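Local atomic coordinates of inositol monophosphatase (Zymomonas mobilis, PDB entry 4N81), a protein that probably hydrolyses phosphate monoesters such as inositol monophosphate, with magnesium ions as cofactor. Residues A17-A20 with A21-R25; A106-D110 with G111-L115; Y190-L193 with S194-H197. All blocks are in the same frame, centred on the assembly; numbering follows the deposited sequence.

Overall arrangement
All three contacts are local, each made within one continuous stretch, and they follow one another along the chain without nesting or crossing. Contact 1 (17-25) comes first, on the later part of helix 7-24, which packs between helix 42-61 and the sheet that contains strands 102-109 and 112-120. Contact 2 (106-115) closes the hairpin between those two strands, its centre 22 Å from that of contact 1; the start of helix 7-24 lies against it. Contact 3 (190-197) ends helix 187-194 and turns the chain toward strand 200-203 of the second, five-stranded sheet. Its centre is 21 Å from that of contact 2, and it also reaches the second subunit.

Contact 1 (A17-A20 with A21-R25); sequences ADVA and ADIIR
The carboxylate of Asp22, whose CG sits 3.5 Å from Asp18 O one helical turn back, meets the guanidinium of Arg25 at its edge: in a salt bridge, NH2 donates to OD2 of Asp22 over 3.1 Å, in the guanidinium plane and onto the anti lone pair. One face of the same guanidinium looks onto Ala21 O, off centre. Its NH1 turns to Pro121 O, and Asp18 is paired with Arg126.

The backbone runs in regular i to i+4 bonds, from Ala21 N to Ala17 O (2.9 Å) through to Ile24 N to Ala20 O (2.9 Å). Val19 and Ile23 lie alongside each other, CG1 of Val19 4.1 Å from CD1 of Ile23, and both rest on helix 42-61. With CG1 beside its own backbone N (chi1 -67°), Ile24 folds back along the helix, so that its CD1 comes within 4.2 Å of Ala20 CB; it also touches Thr103 and Phe101. An alanine here, lacking everything beyond CB, would probably open a gap between Ala20, Thr103 and Phe101, close to Ile88, a predicted magnesium-site residue. This is an amphipathic helix, packed between a second helix and the sheet in the layered alpha/beta fold of inositol monophosphatases.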
loop_
_atom_site.group_PDB
_atom_site.type_symbol
_atom_site.label_atom_id
_atom_site.label_comp_id
_atom_site.label_asym_id
_atom_site.label_seq_id
_atom_site.Cartn_x
_atom_site.Cartn_y
_atom_site.Cartn_z
ATOM N N ALA A 17 -6.183 2.600 21.757
ATOM C CA ALA A 17 -6.133 2.056 20.405
ATOM C C ALA A 17 -7.330 1.168 20.126
ATOM O O ALA A 17 -7.887 1.205 18.993
ATOM C CB ALA A 17 -4.806 1.306 20.113
ATOM N N ASP A 18 -7.759 0.417 21.144
ATOM C CA ASP A 18 -8.925 -0.469 20.979
ATOM C C ASP A 18 -10.211 0.323 20.744
ATOM O O ASP A 18 -11.043 -0.001 19.871
ATOM C CB ASP A 18 -9.179 -1.310 22.246
ATOM C CG ASP A 18 -8.082 -2.345 22.492
ATOM O OD1 ASP A 18 -7.291 -2.604 21.552
ATOM O OD2 ASP A 18 -8.038 -2.897 23.625
ATOM N N VAL A 19 -10.345 1.403 21.513
ATOM C CA VAL A 19 -11.536 2.220 21.399
ATOM C C VAL A 19 -11.610 2.878 20.012
ATOM O O VAL A 19 -12.689 2.865 19.299
ATOM C CB VAL A 19 -11.542 3.237 22.556
ATOM C CG1 VAL A 19 -12.525 4.362 22.297
ATOM C CG2 VAL A 19 -11.826 2.484 23.907
ATOM N N ALA A 20 -10.453 3.391 19.589
ATOM C CA ALA A 20 -10.414 4.002 18.259
ATOM C C ALA A 20 -10.713 2.972 17.152
ATOM O O ALA A 20 -11.453 3.267 16.174
ATOM C CB ALA A 20 -9.015 4.653 18.007
ATOM N N ALA A 21 -10.188 1.744 17.321
ATOM C CA ALA A 21 -10.323 0.734 16.278
ATOM C C ALA A 21 -11.791 0.405 16.094
ATOM O O ALA A 21 -12.272 0.282 14.952
ATOM C CB ALA A 21 -9.569 -0.572 16.641
ATOM N N ASP A 22 -12.482 0.201 17.216
ATOM C CA ASP A 22 -13.882 -0.209 17.088
ATOM C C ASP A 22 -14.717 0.899 16.494
ATOM O O ASP A 22 -15.741 0.633 15.866
ATOM C CB ASP A 22 -14.491 -0.614 18.433
ATOM C CG ASP A 22 -13.842 -1.873 18.998
ATOM O OD1 ASP A 22 -13.905 -2.096 20.229
ATOM O OD2 ASP A 22 -13.263 -2.631 18.191
ATOM N N ILE A 23 -14.325 2.147 16.721
ATOM C CA ILE A 23 -15.110 3.215 16.081
ATOM C C ILE A 23 -14.841 3.355 14.571
ATOM O O ILE A 23 -15.756 3.578 13.772
ATOM C CB ILE A 23 -14.814 4.531 16.787
ATOM C CG1 ILE A 23 -15.480 4.514 18.157
ATOM C CG2 ILE A 23 -15.248 5.729 15.938
ATOM C CD1 ILE A 23 -14.859 5.508 19.138
ATOM N N ILE A 24 -13.571 3.226 14.202
ATOM C CA ILE A 24 -13.102 3.447 12.822
ATOM C C ILE A 24 -13.488 2.309 11.874
ATOM O O ILE A 24 -13.909 2.551 10.751
ATOM C CB ILE A 24 -11.560 3.602 12.799
ATOM C CG1 ILE A 24 -11.138 4.907 13.513
ATOM C CG2 ILE A 24 -11.010 3.535 11.340
ATOM C CD1 ILE A 24 -9.560 4.983 13.837
ATOM N N ARG A 25 -13.418 1.075 12.355
ATOM C CA ARG A 25 -13.596 -0.089 11.464
ATOM C C ARG A 25 -14.884 -0.076 10.604
ATOM O O ARG A 25 -14.817 -0.295 9.389
ATOM C CB ARG A 25 -13.511 -1.380 12.290
ATOM C CG ARG A 25 -13.477 -2.684 11.511
ATOM C CD ARG A 25 -13.337 -3.905 12.493
ATOM N NE ARG A 25 -12.026 -3.912 13.158
ATOM C CZ ARG A 25 -11.846 -3.650 14.459
ATOM N NH1 ARG A 25 -10.603 -3.682 14.999
ATOM N NH2 ARG A 25 -12.901 -3.374 15.220
#

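Contact 2 (A106-D110 with G111-L115); sequences ALVED and GRPVL
Leu107 with Leu115 and Glu109 with Arg112 form hydrogen-bonded pairs of an antiparallel hairpin closed by a type I' turn from Glu109 to Arg112 and interrupted by a classic beta bulge. At the bulge Val114 and Leu115 both face Leu107, whose O accepts two bonds in its carbonyl plane: a nearly straight one from Val114 N (2.8 Å, 178°) and a longer one from Leu115 N (3.2 Å). Near the turn, Glu109 N and Arg112 O are 2.8 Å apart, while Arg112 N reaches Glu109 O from above the carbonyl plane. Gly111 takes a positive phi of 82° there.

The extra residue of the bulge brings the Val114 side chain over Leu107 and Glu109. With CG1 anti to the carbonyl carbon (chi1 -62°), CG2 falls between the backbone N and the carbonyl carbon and lies 3.9 Å from Leu107 CG, and the two side chains meet at a slant. Glu109 passes Val114 at about a right angle, and its carboxylate goes on to Tyr6 OH. Leu107 and Leu115 meet through their CB atoms and share a face of the sheet with Glu109; helix 7-24 packs on the two leucines. Asp110 instead forms a salt bridge with Arg80. The opposite face carries Val108 and Pro113; there CG1 of Val108, anti to its backbone N, bears on the turn, 3.4 Å from Gly111 C.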
loop_
_atom_site.group_PDB
_atom_site.type_symbol
_atom_site.label_atom_id
_atom_site.label_comp_id
_atom_site.label_asym_id
_atom_site.label_seq_id
_atom_site.Cartn_x
_atom_site.Cartn_y
_atom_site.Cartn_z
ATOM N N ALA A 106 0.633 8.596 21.157
ATOM C CA ALA A 106 1.954 8.764 21.734
ATOM C C ALA A 106 1.843 9.490 23.051
ATOM O O ALA A 106 0.910 10.264 23.241
ATOM C CB ALA A 106 2.821 9.553 20.785
ATOM N N LEU A 107 2.773 9.193 23.967
ATOM C CA LEU A 107 2.962 10.010 25.180
ATOM C C LEU A 107 4.317 10.714 25.014
ATOM O O LEU A 107 5.306 10.069 24.638
ATOM C CB LEU A 107 3.023 9.123 26.428
ATOM C CG LEU A 107 3.341 9.848 27.744
ATOM C CD1 LEU A 107 2.335 10.993 27.996
ATOM C CD2 LEU A 107 3.348 8.857 28.936
ATOM N N VAL A 108 4.351 12.019 25.341
ATOM C CA VAL A 108 5.469 12.873 25.029
ATOM C C VAL A 108 5.831 13.578 26.338
ATOM O O VAL A 108 4.937 14.046 27.028
ATOM C CB VAL A 108 5.052 13.894 23.950
ATOM C CG1 VAL A 108 6.106 14.939 23.770
ATOM C CG2 VAL A 108 4.807 13.195 22.628
ATOM N N GLU A 109 7.115 13.597 26.695
ATOM C CA GLU A 109 7.555 14.286 27.924
ATOM C C GLU A 109 8.662 15.264 27.601
ATOM O O GLU A 109 9.639 14.869 26.970
ATOM C CB GLU A 109 8.155 13.301 28.933
ATOM C CG GLU A 109 7.172 12.374 29.589
ATOM C CD GLU A 109 7.829 11.471 30.652
ATOM O OE1 GLU A 109 7.233 10.436 30.969
ATOM O OE2 GLU A 109 8.916 11.798 31.175
ATOM N N ASP A 110 8.532 16.505 28.094
ATOM C CA ASP A 110 9.494 17.559 27.754
ATOM C C ASP A 110 9.693 17.634 26.226
ATOM O O ASP A 110 10.810 17.830 25.722
ATOM C CB ASP A 110 10.811 17.288 28.453
ATOM C CG ASP A 110 10.636 17.112 29.963
ATOM O OD1 ASP A 110 11.283 16.205 30.500
ATOM O OD2 ASP A 110 9.844 17.844 30.608
ATOM N N GLY A 111 8.601 17.421 25.503
ATOM C CA GLY A 111 8.590 17.570 24.069
ATOM C C GLY A 111 9.123 16.336 23.347
ATOM O O GLY A 111 9.031 16.294 22.125
ATOM N N ARG A 112 9.625 15.322 24.079
ATOM C CA ARG A 112 10.128 14.075 23.454
ATOM C C ARG A 112 9.162 12.875 23.531
ATOM O O ARG A 112 8.714 12.572 24.611
ATOM C CB ARG A 112 11.454 13.627 24.098
ATOM C CG ARG A 112 12.597 14.662 24.001
ATOM C CD ARG A 112 13.042 14.935 22.512
ATOM N NE ARG A 112 14.071 16.003 22.529
ATOM C CZ ARG A 112 15.353 15.731 22.675
ATOM N NH1 ARG A 112 15.731 14.451 22.767
ATOM N NH2 ARG A 112 16.253 16.698 22.691
ATOM N N PRO A 113 8.880 12.181 22.400
ATOM C CA PRO A 113 8.045 10.978 22.560
ATOM C C PRO A 113 8.713 9.969 23.453
ATOM O O PRO A 113 9.907 9.701 23.278
ATOM C CB PRO A 113 7.976 10.394 21.136
ATOM C CG PRO A 113 8.225 11.585 20.223
ATOM C CD PRO A 113 9.185 12.489 20.995
ATOM N N VAL A 114 7.950 9.369 24.352
ATOM C CA VAL A 114 8.490 8.306 25.205
ATOM C C VAL A 114 7.658 7.018 25.060
ATOM O O VAL A 114 8.063 5.946 25.534
ATOM C CB VAL A 114 8.546 8.711 26.670
ATOM C CG1 VAL A 114 9.487 9.932 26.848
ATOM C CG2 VAL A 114 7.134 9.028 27.177
ATOM N N LEU A 115 6.519 7.104 24.369
ATOM C CA LEU A 115 5.705 5.879 24.172
ATOM C C LEU A 115 4.941 6.065 22.886
ATOM O O LEU A 115 4.479 7.163 22.639
ATOM C CB LEU A 115 4.700 5.779 25.374
ATOM C CG LEU A 115 3.611 4.717 25.495
ATOM C CD1 LEU A 115 3.062 4.870 26.941
ATOM C CD2 LEU A 115 2.483 4.880 24.544
#

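Contact 3 (Y190-L193 with S194-H197); sequences YGLL and SLGH
Tyr190 O, in the last turn before the Schellman motif that ends helix 187-194, is gripped twice by Ser194: its OG and its backbone N both donate over 2.9 Å to that oxygen, from opposite faces of the carbonyl plane. With OG held beside its own backbone N (chi1 -57°), the serine side chain folds back onto the preceding turn, so its buried hydroxyl is satisfied within the helix while the residue packs against Ile217 and Val218 of helix 214-220.

In the Schellman motif itself, Leu192 O receives His197 N (2.9 Å, 165°), and inside this bond Gly196 N reaches Leu193 O at 3.0 Å, arriving well above the carbonyl plane. Gly196 has the positive phi, 89°, that the motif needs; a side chain in this conformation would press on the carbonyl oxygen of Leu195. Leu195 N still makes the helical bond to Gly191 O at 3.0 Å.

The side chains of Tyr190 and Leu193 pack on strands 200-203 and 241-244. The Tyr190 hydroxyl hydrogen-bonds to Glu203, and the side chain of Tyr190 lies about 6 Å from that of Asp89, a predicted magnesium ligand. At the subunit interface the Schellman turn draws His197 back across Leu192, and the two side chains cross at about a right angle. Gly96 and Gly97 of the second subunit pack on this pair, so the helix end belongs to the dimer contact. Leu195 O lies off centre over one face of the imidazole, and Leu192 CD2 meets His197 CD2 obliquely at 4.1 Å.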
loop_
_atom_site.group_PDB
_atom_site.type_symbol
_atom_site.label_atom_id
_atom_site.label_comp_id
_atom_site.label_asym_id
_atom_site.label_seq_id
_atom_site.Cartn_x
_atom_site.Cartn_y
_atom_site.Cartn_z
ATOM N N TYR A 190 6.998 3.042 8.422
ATOM C CA TYR A 190 7.857 3.055 9.598
ATOM C C TYR A 190 7.639 1.762 10.364
ATOM O O TYR A 190 8.585 1.210 10.950
ATOM C CB TYR A 190 7.555 4.271 10.484
ATOM C CG TYR A 190 7.781 5.626 9.754
ATOM C CD1 TYR A 190 6.764 6.179 8.934
ATOM C CD2 TYR A 190 8.989 6.314 9.866
ATOM C CE1 TYR A 190 6.942 7.391 8.287
ATOM C CE2 TYR A 190 9.175 7.514 9.243
ATOM C CZ TYR A 190 8.151 8.054 8.448
ATOM O OH TYR A 190 8.371 9.261 7.812
ATOM N N GLY A 191 6.399 1.250 10.308
ATOM C CA GLY A 191 6.200 -0.037 10.947
ATOM C C GLY A 191 6.976 -1.102 10.158
ATOM O O GLY A 191 7.614 -1.991 10.794
ATOM N N LEU A 192 7.001 -0.984 8.826
ATOM C CA LEU A 192 7.703 -2.077 8.082
ATOM C C LEU A 192 9.194 -1.924 8.329
ATOM O O LEU A 192 9.970 -2.957 8.369
ATOM C CB LEU A 192 7.416 -1.942 6.545
ATOM C CG LEU A 192 5.990 -2.398 6.184
ATOM C CD1 LEU A 192 5.698 -2.010 4.700
ATOM C CD2 LEU A 192 5.854 -3.957 6.426
ATOM N N LEU A 193 9.616 -0.671 8.499
ATOM C CA LEU A 193 11.072 -0.495 8.729
ATOM C C LEU A 193 11.433 -1.092 10.109
ATOM O O LEU A 193 12.502 -1.748 10.227
ATOM C CB LEU A 193 11.449 1.018 8.636
ATOM C CG LEU A 193 12.936 1.355 8.976
ATOM C CD1 LEU A 193 13.342 2.679 8.217
ATOM C CD2 LEU A 193 13.160 1.620 10.473
ATOM N N SER A 194 10.521 -0.966 11.116
ATOM C CA SER A 194 10.822 -1.503 12.463
ATOM C C SER A 194 10.833 -3.028 12.448
ATOM O O SER A 194 11.504 -3.646 13.251
ATOM C CB SER A 194 9.766 -1.025 13.489
ATOM O OG SER A 194 9.774 0.398 13.440
ATOM N N LEU A 195 10.052 -3.626 11.539
ATOM C CA LEU A 195 10.008 -5.092 11.402
ATOM C C LEU A 195 11.186 -5.600 10.589
ATOM O O LEU A 195 11.398 -6.825 10.469
ATOM C CB LEU A 195 8.709 -5.526 10.710
ATOM C CG LEU A 195 7.455 -5.398 11.574
ATOM C CD1 LEU A 195 6.274 -5.452 10.602
ATOM C CD2 LEU A 195 7.390 -6.617 12.575
ATOM N N GLY A 196 11.966 -4.696 10.019
ATOM C CA GLY A 196 13.092 -5.173 9.206
ATOM C C GLY A 196 12.824 -5.431 7.719
ATOM O O GLY A 196 13.517 -6.242 7.077
ATOM N N HIS A 197 11.766 -4.821 7.173
ATOM C CA HIS A 197 11.448 -5.011 5.731
ATOM C C HIS A 197 11.670 -3.768 4.887
ATOM O O HIS A 197 11.440 -3.796 3.678
ATOM C CB HIS A 197 9.963 -5.425 5.595
ATOM C CG HIS A 197 9.609 -6.619 6.418
ATOM N ND1 HIS A 197 10.264 -7.828 6.287
ATOM C CD2 HIS A 197 8.665 -6.799 7.367
ATOM C CE1 HIS A 197 9.749 -8.698 7.143
ATOM N NE2 HIS A 197 8.766 -8.100 7.804
#